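Local coordinates for mandelate racemase/muconate lactonizing protein (Alicyclobacillus acidocaldarius LAA1, PDB 3QLD) that is of unknown function but belongs to the enolase superfamily, with the capping domain and modified TIM barrel of mandelate racemase and muconate lactonizing proteins, at residues A[28-33]-A[50-55]; A[55-60]-A[271-276]; A[126-131]-A[312-317]; A[142-147]-A[158-163]; A[179-184]-A[193-198]. All blocks are in the same frame, centred on the assembly; numbering follows the deposited sequence.

Contact 1. Residues A[28-33]-A[50-55]; sequences EKQAIL and ALAEPT
Lys29 is a buried lysine that meets Leu51 with its aliphatic part and turns its ammonium back onto its own strand. CE lies 4.1 Å from CD2 of Leu51, while NZ donates to the backbone O of Gln30 at 3.0 Å. The chain can double back because it bends at chi2 (71°) and again at chi4 (42°). NZ approaches that oxygen tilted 34° from the carbonyl plane; the bond folds the ammonium back on the residue next to it. Leu51 starts away from the strand and comes back with its CD2 methyl. One residue further along each segment, Gln30 points toward Ala52 and its NE2 packs 3.6 Å from the CB of Ala52. A methyl can offer NE2 only van der Waals contact; the other end of the amide, OE1, is bonded by NH1 of Arg10. Strand 25-38 belongs to the antiparallel sheet of the N-terminal capping domain, between strands 3-15 and 43-48, and residues 50-55 form the loop that leaves strand 43-48 for helix 61-80. Loops of the barrel domain come close on the lysine side, with Tyr300 and Phe331 on Lys29 and Met299 on Leu51. Beyond Ala52 the loop makes an inverse gamma turn centred on Pro54, and Glu53 reaches Arg75 and His71 of the second subunit.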
# COMPACT_ATOMS: atom_id res chain seq x y z
N GLU A 28 -10.69 -22.70 -5.24
CA GLU A 28 -9.49 -23.08 -4.44
C GLU A 28 -8.90 -21.88 -3.72
O GLU A 28 -8.88 -20.77 -4.28
CB GLU A 28 -8.40 -23.77 -5.28
CG GLU A 28 -8.87 -24.97 -6.15
CD GLU A 28 -7.98 -26.25 -6.09
OE1 GLU A 28 -8.56 -27.34 -6.21
OE2 GLU A 28 -6.72 -26.20 -5.97
N LYS A 29 -8.40 -22.11 -2.50
CA LYS A 29 -7.73 -21.08 -1.68
C LYS A 29 -6.23 -21.15 -1.86
O LYS A 29 -5.61 -22.18 -1.53
CB LYS A 29 -8.07 -21.23 -0.18
CG LYS A 29 -7.38 -20.20 0.80
CD LYS A 29 -7.97 -18.78 0.61
CE LYS A 29 -7.43 -17.74 1.62
NZ LYS A 29 -5.96 -17.88 1.82
N GLN A 30 -5.65 -20.09 -2.39
CA GLN A 30 -4.20 -19.98 -2.46
C GLN A 30 -3.68 -19.42 -1.16
O GLN A 30 -4.26 -18.51 -0.53
CB GLN A 30 -3.72 -19.09 -3.60
CG GLN A 30 -4.14 -19.58 -5.00
CD GLN A 30 -3.55 -18.68 -6.09
OE1 GLN A 30 -2.33 -18.43 -6.14
NE2 GLN A 30 -4.41 -18.15 -6.93
N ALA A 31 -2.58 -19.97 -0.72
CA ALA A 31 -2.00 -19.56 0.54
C ALA A 31 -0.50 -19.67 0.47
O ALA A 31 0.01 -20.48 -0.33
CB ALA A 31 -2.59 -20.47 1.67
N ILE A 32 0.23 -18.91 1.28
CA ILE A 32 1.72 -19.07 1.36
C ILE A 32 2.08 -19.41 2.81
O ILE A 32 1.67 -18.64 3.76
CB ILE A 32 2.46 -17.77 0.98
CG1 ILE A 32 2.32 -17.46 -0.52
CG2 ILE A 32 3.98 -17.91 1.25
CD1 ILE A 32 2.95 -16.03 -0.85
N LEU A 33 2.72 -20.56 3.03
CA LEU A 33 3.28 -20.82 4.39
C LEU A 33 4.75 -20.61 4.49
O LEU A 33 5.52 -20.96 3.57
CB LEU A 33 2.91 -22.24 4.86
CG LEU A 33 1.42 -22.62 4.83
CD1 LEU A 33 1.26 -24.08 5.34
CD2 LEU A 33 0.66 -21.71 5.76
N ALA A 50 -2.26 -12.76 2.53
CA ALA A 50 -2.63 -12.10 1.24
C ALA A 50 -3.56 -12.97 0.39
O ALA A 50 -3.25 -14.17 0.14
CB ALA A 50 -1.36 -11.71 0.44
N LEU A 51 -4.66 -12.43 -0.12
CA LEU A 51 -5.58 -13.16 -0.97
C LEU A 51 -5.12 -13.24 -2.45
O LEU A 51 -4.18 -12.54 -2.87
CB LEU A 51 -6.94 -12.45 -0.94
CG LEU A 51 -7.43 -12.28 0.50
CD1 LEU A 51 -8.72 -11.53 0.50
CD2 LEU A 51 -7.54 -13.71 1.16
N ALA A 52 -5.79 -14.05 -3.25
CA ALA A 52 -5.29 -14.26 -4.62
C ALA A 52 -5.41 -12.95 -5.43
O ALA A 52 -4.55 -12.66 -6.27
CB ALA A 52 -6.12 -15.35 -5.34
N GLU A 53 -6.44 -12.18 -5.19
CA GLU A 53 -6.58 -10.87 -5.95
C GLU A 53 -6.44 -9.70 -4.97
O GLU A 53 -6.84 -9.84 -3.83
CB GLU A 53 -7.95 -10.80 -6.65
CG GLU A 53 -8.14 -11.81 -7.80
CD GLU A 53 -7.15 -11.59 -8.92
OE1 GLU A 53 -6.75 -10.42 -9.18
OE2 GLU A 53 -6.75 -12.59 -9.53
N PRO A 54 -5.87 -8.54 -5.41
CA PRO A 54 -5.73 -7.35 -4.62
C PRO A 54 -7.02 -6.55 -4.50
O PRO A 54 -7.03 -5.36 -4.77
CB PRO A 54 -4.61 -6.56 -5.34
CG PRO A 54 -4.97 -6.80 -6.82
CD PRO A 54 -5.43 -8.32 -6.81
N THR A 55 -8.07 -7.23 -4.05
CA THR A 55 -9.42 -6.63 -3.97
C THR A 55 -9.85 -6.31 -2.54
O THR A 55 -10.78 -5.53 -2.30
CB THR A 55 -10.49 -7.53 -4.55
OG1 THR A 55 -10.44 -8.78 -3.89
CG2 THR A 55 -10.34 -7.70 -6.09

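Contact 2. Residues A[55-60]-A[271-276]; sequences TYTEEC and PGRLGG
The ring of Tyr56 and the guanidinium of Arg273 stand almost perpendicular, their planes 88° apart, with the phenol oxygen at the guanidinium edge, near its plane. One face of the ring is covered by the neighbouring Thr57, whose CG2 sits 3.8 Å above the plane and offset toward the rim of the Tyr56 ring. Arg273 comes to the ring obliquely with its CD methylene, 3.1 Å from the OH of Tyr56, and NH1 of Arg273 stands 3.7 Å from the same OH. The two are joined indirectly: the hydroxyl of Tyr56 and NH1 of Arg273 both bind OD1 of Asp246. A bend at chi3 (79°) turns the guanidinium off the line of the aliphatic chain. NE then bonds the carbonyl of Val249 and NH2 that of Asn268, so all three nitrogens are engaged and the group's rotation is fixed. CG2 of Thr57 adds a looser touch, 4.4 Å from CG of Arg273. The arginine's short helical turn, 271-274, closes in a Schellman motif at Gly275, with Gly276 N bonded to Pro271 O at 2.7 Å. Gly276 in turn N-caps helix 277-289. The contact thus ties a capping-domain loop to the barrel just beyond strand 266-269, beside helix 105-123, whose Met106 touches Tyr56, Thr57 and Arg273.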
# COMPACT_ATOMS: atom_id res chain seq x y z
N THR A 55 -8.07 -7.23 -4.05
CA THR A 55 -9.42 -6.63 -3.97
C THR A 55 -9.85 -6.31 -2.54
O THR A 55 -10.78 -5.53 -2.30
CB THR A 55 -10.49 -7.53 -4.55
OG1 THR A 55 -10.44 -8.78 -3.89
CG2 THR A 55 -10.34 -7.70 -6.09
N TYR A 56 -9.16 -6.87 -1.57
CA TYR A 56 -9.36 -6.45 -0.18
C TYR A 56 -8.27 -5.53 0.34
O TYR A 56 -8.55 -4.45 0.88
CB TYR A 56 -9.52 -7.72 0.66
CG TYR A 56 -9.28 -7.61 2.16
CD1 TYR A 56 -10.18 -6.93 3.02
CD2 TYR A 56 -8.21 -8.23 2.74
CE1 TYR A 56 -9.97 -6.86 4.42
CE2 TYR A 56 -7.97 -8.14 4.15
CZ TYR A 56 -8.88 -7.47 4.98
OH TYR A 56 -8.64 -7.45 6.36
N THR A 57 -6.99 -5.89 0.15
CA THR A 57 -5.93 -4.92 0.26
C THR A 57 -5.03 -4.99 -0.99
O THR A 57 -5.32 -5.73 -1.90
CB THR A 57 -5.05 -5.08 1.51
OG1 THR A 57 -4.29 -6.28 1.39
CG2 THR A 57 -5.92 -5.14 2.84
N GLU A 58 -3.92 -4.25 -0.95
CA GLU A 58 -3.07 -4.07 -2.15
C GLU A 58 -2.15 -5.28 -2.35
O GLU A 58 -1.61 -5.46 -3.44
CB GLU A 58 -2.25 -2.78 -2.06
CG GLU A 58 -1.11 -2.78 -0.99
CD GLU A 58 -1.60 -2.67 0.46
OE1 GLU A 58 -2.80 -2.33 0.72
OE2 GLU A 58 -0.75 -2.90 1.35
N GLU A 59 -2.01 -6.12 -1.31
CA GLU A 59 -1.17 -7.36 -1.41
C GLU A 59 -1.96 -8.53 -2.00
O GLU A 59 -3.15 -8.69 -1.77
CB GLU A 59 -0.54 -7.68 -0.00
CG GLU A 59 0.43 -6.54 0.51
CD GLU A 59 0.99 -6.95 1.88
OE1 GLU A 59 1.96 -7.74 1.85
OE2 GLU A 59 0.40 -6.60 2.91
N CYS A 60 -1.32 -9.36 -2.83
CA CYS A 60 -1.98 -10.55 -3.23
C CYS A 60 -0.91 -11.65 -3.22
O CYS A 60 0.31 -11.37 -2.99
CB CYS A 60 -2.67 -10.37 -4.61
SG CYS A 60 -1.41 -10.10 -6.02
N PRO A 271 -3.98 -9.99 12.54
CA PRO A 271 -2.56 -9.77 12.83
C PRO A 271 -1.75 -9.66 11.55
O PRO A 271 -0.85 -8.85 11.47
CB PRO A 271 -2.19 -11.01 13.70
CG PRO A 271 -3.52 -11.37 14.34
CD PRO A 271 -4.57 -11.09 13.34
N GLY A 272 -2.09 -10.44 10.53
CA GLY A 272 -1.33 -10.39 9.27
C GLY A 272 -1.52 -9.03 8.58
O GLY A 272 -0.57 -8.43 8.11
N ARG A 273 -2.74 -8.52 8.58
CA ARG A 273 -3.02 -7.23 7.88
C ARG A 273 -2.23 -6.13 8.61
O ARG A 273 -1.75 -5.16 8.02
CB ARG A 273 -4.55 -6.96 7.94
CG ARG A 273 -5.05 -5.75 7.08
CD ARG A 273 -6.60 -5.36 7.34
NE ARG A 273 -6.74 -4.56 8.58
CZ ARG A 273 -7.39 -4.95 9.68
NH1 ARG A 273 -8.04 -6.11 9.72
NH2 ARG A 273 -7.42 -4.13 10.75
N LEU A 274 -2.07 -6.27 9.92
CA LEU A 274 -1.42 -5.21 10.72
C LEU A 274 0.09 -5.26 10.74
O LEU A 274 0.73 -4.30 11.13
CB LEU A 274 -2.02 -5.17 12.15
CG LEU A 274 -3.46 -4.72 12.19
CD1 LEU A 274 -4.02 -5.02 13.60
CD2 LEU A 274 -3.45 -3.19 11.90
N GLY A 275 0.68 -6.38 10.27
CA GLY A 275 2.12 -6.52 10.34
C GLY A 275 2.67 -7.50 11.39
O GLY A 275 3.92 -7.57 11.59
N GLY A 276 1.78 -8.27 12.01
CA GLY A 276 2.26 -9.34 12.88
C GLY A 276 1.78 -9.21 14.31
O GLY A 276 0.88 -8.39 14.63

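Contact 3. Residues A[126-131]-A[312-317]; sequences PLVGLL and AAALPL
Apolar side chains make two separate touches here, Val128 on Ala314 and Leu131 on Leu315. The first is the tighter, with CG2 of Val128 3.6 Å from CB of Ala314. The valine rotamer, chi1 71°, wedges CG1 between the backbone N and the carbonyl carbon and leaves CG2 anti to N, where it reaches the alanine methyl. In the second pair, CD2 of Leu315 lies 4.3 Å from CB of Leu131. A closer approach is of another kind: the same CD2 methyl sits 3.2 Å from the backbone O of Leu131, so one branch of Leu315 lies against the main chain as well as against the side chain of Leu131. Val128 and Leu131, three residues apart, both point toward residues 312-317. Helix 127-130 comes between helix 105-123 and strand 137-144, the first strand of the barrel, and residues 312-317 continue from helix 303-313, the helix that follows strand 293-296 in the modified TIM barrel of the enolase superfamily. Backbone bonds shape both partners. Leu131 N reaches Leu127 O at 3.2 Å, and Leu315 N bonds Ala312 O at 3.0 Å. Further apolar groups surround the four residues: Ile311 touches both Val128 and Leu131, Trp116 of helix 105-123 packs on Leu131, Val350 on Ala314, and Leu281 and Leu284 of helix 277-289 pack on Leu315.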
# COMPACT_ATOMS: atom_id res chain seq x y z
N PRO A 126 4.01 -22.07 25.70
CA PRO A 126 2.83 -21.72 24.93
C PRO A 126 2.96 -20.32 24.29
O PRO A 126 3.28 -19.32 24.96
CB PRO A 126 1.71 -21.74 25.98
CG PRO A 126 2.14 -22.89 26.96
CD PRO A 126 3.68 -22.80 26.95
N LEU A 127 2.77 -20.26 22.97
CA LEU A 127 2.80 -18.98 22.24
C LEU A 127 1.83 -17.97 22.81
O LEU A 127 2.19 -16.82 23.02
CB LEU A 127 2.58 -19.17 20.72
CG LEU A 127 2.58 -17.87 19.87
CD1 LEU A 127 3.88 -17.04 20.03
CD2 LEU A 127 2.44 -18.25 18.43
N VAL A 128 0.60 -18.39 23.13
CA VAL A 128 -0.37 -17.46 23.72
C VAL A 128 0.03 -16.72 25.07
O VAL A 128 -0.13 -15.49 25.22
CB VAL A 128 -1.77 -18.08 23.78
CG1 VAL A 128 -1.84 -19.20 24.85
CG2 VAL A 128 -2.81 -16.99 24.09
N GLY A 129 0.64 -17.46 26.01
CA GLY A 129 1.17 -16.88 27.25
C GLY A 129 2.33 -15.96 26.93
O GLY A 129 2.60 -14.95 27.64
N LEU A 130 3.04 -16.29 25.86
CA LEU A 130 4.18 -15.47 25.48
C LEU A 130 3.74 -14.07 25.08
O LEU A 130 4.45 -13.10 25.36
CB LEU A 130 4.96 -16.15 24.35
CG LEU A 130 5.94 -17.25 24.75
CD1 LEU A 130 7.03 -17.23 23.73
CD2 LEU A 130 6.56 -17.03 26.14
N LEU A 131 2.58 -13.99 24.42
CA LEU A 131 1.95 -12.73 24.01
C LEU A 131 0.97 -12.13 25.02
O LEU A 131 0.36 -11.10 24.74
CB LEU A 131 1.20 -12.93 22.68
CG LEU A 131 2.11 -13.42 21.54
CD1 LEU A 131 1.31 -14.18 20.51
CD2 LEU A 131 2.87 -12.28 20.95
N ALA A 312 -4.13 -14.69 18.88
CA ALA A 312 -4.43 -13.25 19.03
C ALA A 312 -5.85 -12.98 19.66
O ALA A 312 -6.04 -12.04 20.44
CB ALA A 312 -4.31 -12.55 17.67
N ALA A 313 -6.84 -13.76 19.29
CA ALA A 313 -8.19 -13.54 19.85
C ALA A 313 -8.31 -13.80 21.36
O ALA A 313 -9.32 -13.45 21.95
CB ALA A 313 -9.16 -14.36 19.15
N ALA A 314 -7.27 -14.39 21.94
CA ALA A 314 -7.14 -14.58 23.39
C ALA A 314 -6.73 -13.29 24.15
O ALA A 314 -6.77 -13.21 25.39
CB ALA A 314 -6.10 -15.67 23.63
N LEU A 315 -6.33 -12.25 23.42
CA LEU A 315 -5.80 -11.07 24.07
C LEU A 315 -6.91 -10.29 24.81
O LEU A 315 -8.10 -10.40 24.46
CB LEU A 315 -4.98 -10.20 23.11
CG LEU A 315 -3.80 -10.94 22.48
CD1 LEU A 315 -3.41 -10.23 21.16
CD2 LEU A 315 -2.55 -11.06 23.46
N PRO A 316 -6.53 -9.54 25.88
CA PRO A 316 -7.57 -9.02 26.77
C PRO A 316 -8.63 -8.15 26.11
O PRO A 316 -9.80 -8.35 26.41
CB PRO A 316 -6.79 -8.22 27.83
CG PRO A 316 -5.49 -8.85 27.91
CD PRO A 316 -5.18 -9.26 26.44
N LEU A 317 -8.25 -7.23 25.21
CA LEU A 317 -9.26 -6.32 24.61
C LEU A 317 -10.15 -6.94 23.53
O LEU A 317 -11.11 -6.30 23.03
CB LEU A 317 -8.62 -5.02 24.10
CG LEU A 317 -9.54 -3.90 23.56
CD1 LEU A 317 -10.08 -2.94 24.67
CD2 LEU A 317 -8.79 -3.08 22.56

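Contact 4. Residues A[142-147]-A[158-163]; sequences ATLGMS and DAAVEQ
Ala160 sets its single methyl against two residues of the strand, Ala142 and Leu144. The CB atoms of Ala142 and Ala160 are 3.8 Å apart, and CD2 of Leu144 closes to 4.3 Å from the CB of Ala160. With only a methyl on either side of the first pair, the backbones come near: CA of Ala142 and CA of Ala160 are 6.5 Å apart. Ala142 and Leu144, two residues apart along the strand, both point at the helix. The strand and helix are the first two elements of the beta-alpha-beta unit 137-144, 150-162, 167-171, which begins the barrel. Its next strand completes the layer, Val168 touching Ala160 and Leu170 touching Leu144, while backbone bonds from Ala142 and Leu144 pair the two strands. Ser156 and Val157 bring the preceding turn of the helix onto Leu144. Further out, the side chain of Gln163 folds back on the helix, where NE2 bonds Ala159 O at 2.7 Å, arriving from above the carbonyl plane, 71° out of it. Asp158, whose CB points away from the strand, has its carboxylate bound by Arg187 in a salt bridge and by the hydroxyl of Tyr188.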
# COMPACT_ATOMS: atom_id res chain seq x y z
N ALA A 142 -20.99 -16.13 12.89
CA ALA A 142 -21.26 -16.57 11.54
C ALA A 142 -21.65 -15.43 10.58
O ALA A 142 -22.55 -14.62 10.87
CB ALA A 142 -22.42 -17.67 11.55
N THR A 143 -20.98 -15.36 9.43
CA THR A 143 -21.32 -14.37 8.39
C THR A 143 -22.35 -14.91 7.43
O THR A 143 -22.20 -16.02 6.90
CB THR A 143 -20.06 -13.98 7.61
OG1 THR A 143 -19.06 -13.62 8.56
CG2 THR A 143 -20.35 -12.80 6.64
N LEU A 144 -23.43 -14.16 7.23
CA LEU A 144 -24.51 -14.58 6.34
C LEU A 144 -24.59 -13.64 5.15
O LEU A 144 -24.63 -12.38 5.33
CB LEU A 144 -25.86 -14.63 7.08
CG LEU A 144 -26.00 -15.30 8.46
CD1 LEU A 144 -27.43 -15.28 8.83
CD2 LEU A 144 -25.46 -16.75 8.48
N GLY A 145 -24.59 -14.22 3.94
CA GLY A 145 -24.61 -13.43 2.69
C GLY A 145 -25.95 -12.76 2.53
O GLY A 145 -26.91 -13.13 3.19
N MSE A 146 -26.07 -11.77 1.65
CA MSE A 146 -27.42 -11.22 1.45
C MSE A 146 -28.21 -11.95 0.36
O MSE A 146 -27.63 -12.38 -0.65
CB MSE A 146 -27.41 -9.70 1.22
CG MSE A 146 -26.70 -9.19 0.01
SE MSE A 146 -26.48 -7.22 0.15
CE MSE A 146 -26.62 -6.72 -1.75
N SER A 147 -29.52 -12.07 0.55
CA SER A 147 -30.40 -12.54 -0.55
C SER A 147 -31.60 -11.63 -0.74
O SER A 147 -32.10 -11.02 0.20
CB SER A 147 -30.88 -13.97 -0.31
OG SER A 147 -31.10 -14.17 1.06
N ASP A 158 -31.38 -19.03 11.47
CA ASP A 158 -31.79 -20.21 12.26
C ASP A 158 -30.72 -21.31 12.26
O ASP A 158 -30.34 -21.81 13.33
CB ASP A 158 -33.09 -20.77 11.68
CG ASP A 158 -34.27 -19.85 11.94
OD1 ASP A 158 -34.15 -18.91 12.77
OD2 ASP A 158 -35.35 -20.06 11.33
N ALA A 159 -30.19 -21.61 11.05
CA ALA A 159 -29.17 -22.65 10.86
C ALA A 159 -27.91 -22.30 11.61
O ALA A 159 -27.35 -23.17 12.30
CB ALA A 159 -28.88 -22.86 9.38
N ALA A 160 -27.50 -21.02 11.57
CA ALA A 160 -26.33 -20.60 12.34
C ALA A 160 -26.60 -20.73 13.82
O ALA A 160 -25.74 -21.12 14.61
CB ALA A 160 -25.92 -19.15 11.98
N VAL A 161 -27.78 -20.31 14.21
CA VAL A 161 -28.09 -20.28 15.65
C VAL A 161 -28.16 -21.74 16.19
O VAL A 161 -27.60 -22.03 17.25
CB VAL A 161 -29.40 -19.54 15.95
CG1 VAL A 161 -29.76 -19.64 17.46
CG2 VAL A 161 -29.28 -18.08 15.53
N GLU A 162 -28.78 -22.62 15.40
CA GLU A 162 -28.98 -24.02 15.79
C GLU A 162 -27.62 -24.61 16.06
O GLU A 162 -27.48 -25.55 16.86
CB GLU A 162 -29.72 -24.79 14.70
CG GLU A 162 -31.23 -24.53 14.64
CD GLU A 162 -31.89 -24.91 13.30
OE1 GLU A 162 -31.22 -25.52 12.41
OE2 GLU A 162 -33.10 -24.61 13.12
N GLN A 163 -26.58 -24.01 15.45
CA GLN A 163 -25.23 -24.60 15.50
C GLN A 163 -24.41 -24.03 16.64
O GLN A 163 -23.30 -24.48 16.90
CB GLN A 163 -24.54 -24.43 14.17
CG GLN A 163 -25.24 -25.21 13.06
CD GLN A 163 -24.64 -24.95 11.71
OE1 GLN A 163 -23.51 -25.35 11.45
NE2 GLN A 163 -25.40 -24.29 10.84

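Contact 5. Residues A[179-184]-A[193-198]; sequences AAIKAV and IAADAN
Helix 178-187 and strand 192-196 are the last two elements of a beta-alpha-beta crossover that starts from strand 167-171, one of the repeated units of the enolase-superfamily barrel, and this contact is where Val184 and Ile181 of the helix settle on Ile193 and Ala195 of the strand. The closest meeting is between branch ends: CG1 of Val184 lies 3.7 Å from CD1 of Ile193. The torsions place these ends. In Val184, CG1 stands opposite the backbone N (chi1 177°), and in Ile193 CD1 stands opposite CA (chi2 -179°), which carries it outward to the helix, within 4.1 Å even of the carbonyl C of Val184. One turn back along the helix, Ile181 brings its CD1 to 4.4 Å from CB of Ala195, a looser touch on a smaller side chain. Ile193 and Ala195, two residues apart, both face the helix. The layer is closed around them by Leu153 and Ile154 of helix 150-162 against Val184, by Leu170 and Tyr215 against Ile181, and by Leu217 against Ile193. The strand pairs with its neighbours through Ala194 to Val168 and Leu170, and through Ala195 to Phe219 and Glu221. At its C-terminal end, the side where relatives in the superfamily have their active site, OD2 of Asp196 makes a salt bridge with Lys171. The other oxygen, OD1, forms an Asx turn, accepting Asn198 N at 3.0 Å from a position 42° out of the carboxylate plane.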
# COMPACT_ATOMS: atom_id res chain seq x y z
N ALA A 179 -34.81 -4.14 6.22
CA ALA A 179 -35.78 -5.27 6.25
C ALA A 179 -35.20 -6.58 6.85
O ALA A 179 -35.80 -7.23 7.76
CB ALA A 179 -36.38 -5.48 4.87
N ALA A 180 -34.02 -6.94 6.36
CA ALA A 180 -33.30 -8.07 6.90
C ALA A 180 -33.02 -7.90 8.39
O ALA A 180 -33.32 -8.82 9.16
CB ALA A 180 -31.98 -8.33 6.12
N ILE A 181 -32.39 -6.77 8.78
CA ILE A 181 -32.03 -6.55 10.18
C ILE A 181 -33.24 -6.52 11.13
O ILE A 181 -33.18 -7.13 12.21
CB ILE A 181 -31.13 -5.27 10.39
CG1 ILE A 181 -29.82 -5.40 9.59
CG2 ILE A 181 -30.90 -5.01 11.90
CD1 ILE A 181 -29.07 -4.08 9.37
N LYS A 182 -34.27 -5.79 10.74
CA LYS A 182 -35.57 -5.71 11.50
C LYS A 182 -36.09 -7.15 11.80
O LYS A 182 -36.34 -7.50 12.98
CB LYS A 182 -36.57 -4.85 10.74
CG LYS A 182 -38.02 -4.61 11.34
CD LYS A 182 -38.87 -3.74 10.38
CE LYS A 182 -39.51 -4.54 9.21
NZ LYS A 182 -39.61 -3.86 7.84
N ALA A 183 -36.15 -7.98 10.76
CA ALA A 183 -36.66 -9.36 10.86
C ALA A 183 -35.80 -10.21 11.75
O ALA A 183 -36.31 -10.93 12.65
CB ALA A 183 -36.82 -9.98 9.45
N VAL A 184 -34.48 -10.10 11.60
CA VAL A 184 -33.63 -10.88 12.43
C VAL A 184 -33.70 -10.45 13.89
O VAL A 184 -33.81 -11.30 14.79
CB VAL A 184 -32.24 -10.95 11.86
CG1 VAL A 184 -31.32 -11.71 12.76
CG2 VAL A 184 -32.32 -11.57 10.46
N ILE A 193 -26.01 -9.23 16.92
CA ILE A 193 -26.10 -9.08 15.45
C ILE A 193 -25.11 -7.97 15.02
O ILE A 193 -25.15 -6.86 15.60
CB ILE A 193 -27.52 -8.64 15.03
CG1 ILE A 193 -28.63 -9.60 15.56
CG2 ILE A 193 -27.66 -8.45 13.53
CD1 ILE A 193 -30.01 -9.18 15.14
N ALA A 194 -24.27 -8.25 14.02
CA ALA A 194 -23.44 -7.16 13.41
C ALA A 194 -23.78 -7.05 11.94
O ALA A 194 -24.55 -7.90 11.36
CB ALA A 194 -21.91 -7.38 13.65
N ALA A 195 -23.30 -5.98 11.28
CA ALA A 195 -23.62 -5.84 9.87
C ALA A 195 -22.35 -5.48 9.09
O ALA A 195 -21.48 -4.79 9.61
CB ALA A 195 -24.71 -4.79 9.59
N ASP A 196 -22.25 -5.98 7.85
CA ASP A 196 -21.05 -5.67 7.08
C ASP A 196 -21.48 -5.08 5.76
O ASP A 196 -22.16 -5.71 4.96
CB ASP A 196 -20.18 -6.91 6.94
CG ASP A 196 -19.02 -6.71 5.98
OD1 ASP A 196 -18.69 -5.55 5.59
OD2 ASP A 196 -18.41 -7.73 5.68
N ALA A 197 -21.15 -3.82 5.58
CA ALA A 197 -21.60 -3.09 4.42
C ALA A 197 -20.66 -3.21 3.21
O ALA A 197 -21.07 -2.82 2.10
CB ALA A 197 -21.79 -1.59 4.76
N ASN A 198 -19.43 -3.66 3.43
CA ASN A 198 -18.38 -3.77 2.38
C ASN A 198 -18.32 -2.49 1.51
O ASN A 198 -18.31 -2.57 0.28
CB ASN A 198 -18.74 -4.96 1.47
CG ASN A 198 -17.54 -5.44 0.64
OD1 ASN A 198 -16.36 -5.33 1.06
ND2 ASN A 198 -17.84 -6.00 -0.55

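In the fold
Contacts 4 and 5 are the barrel's own: each lays a helix on a strand of the same sheet by methyl packing, their centres about 11 Å apart. Contacts 2 and 3 are buried as well, but they join the barrel to chain from the N-terminal part, contact 2 around charged and polar groups close to the strand ends, contact 3 through aliphatic side chains. They meet where Pro271 CG lies 3.6 Å from Ala312 CB. Contact 1 is partly exposed, lies within the capping domain and mixes aliphatic with polar groups. It shares Thr55 with contact 2, and both reach the second subunit, which touches none of the segments of the other three.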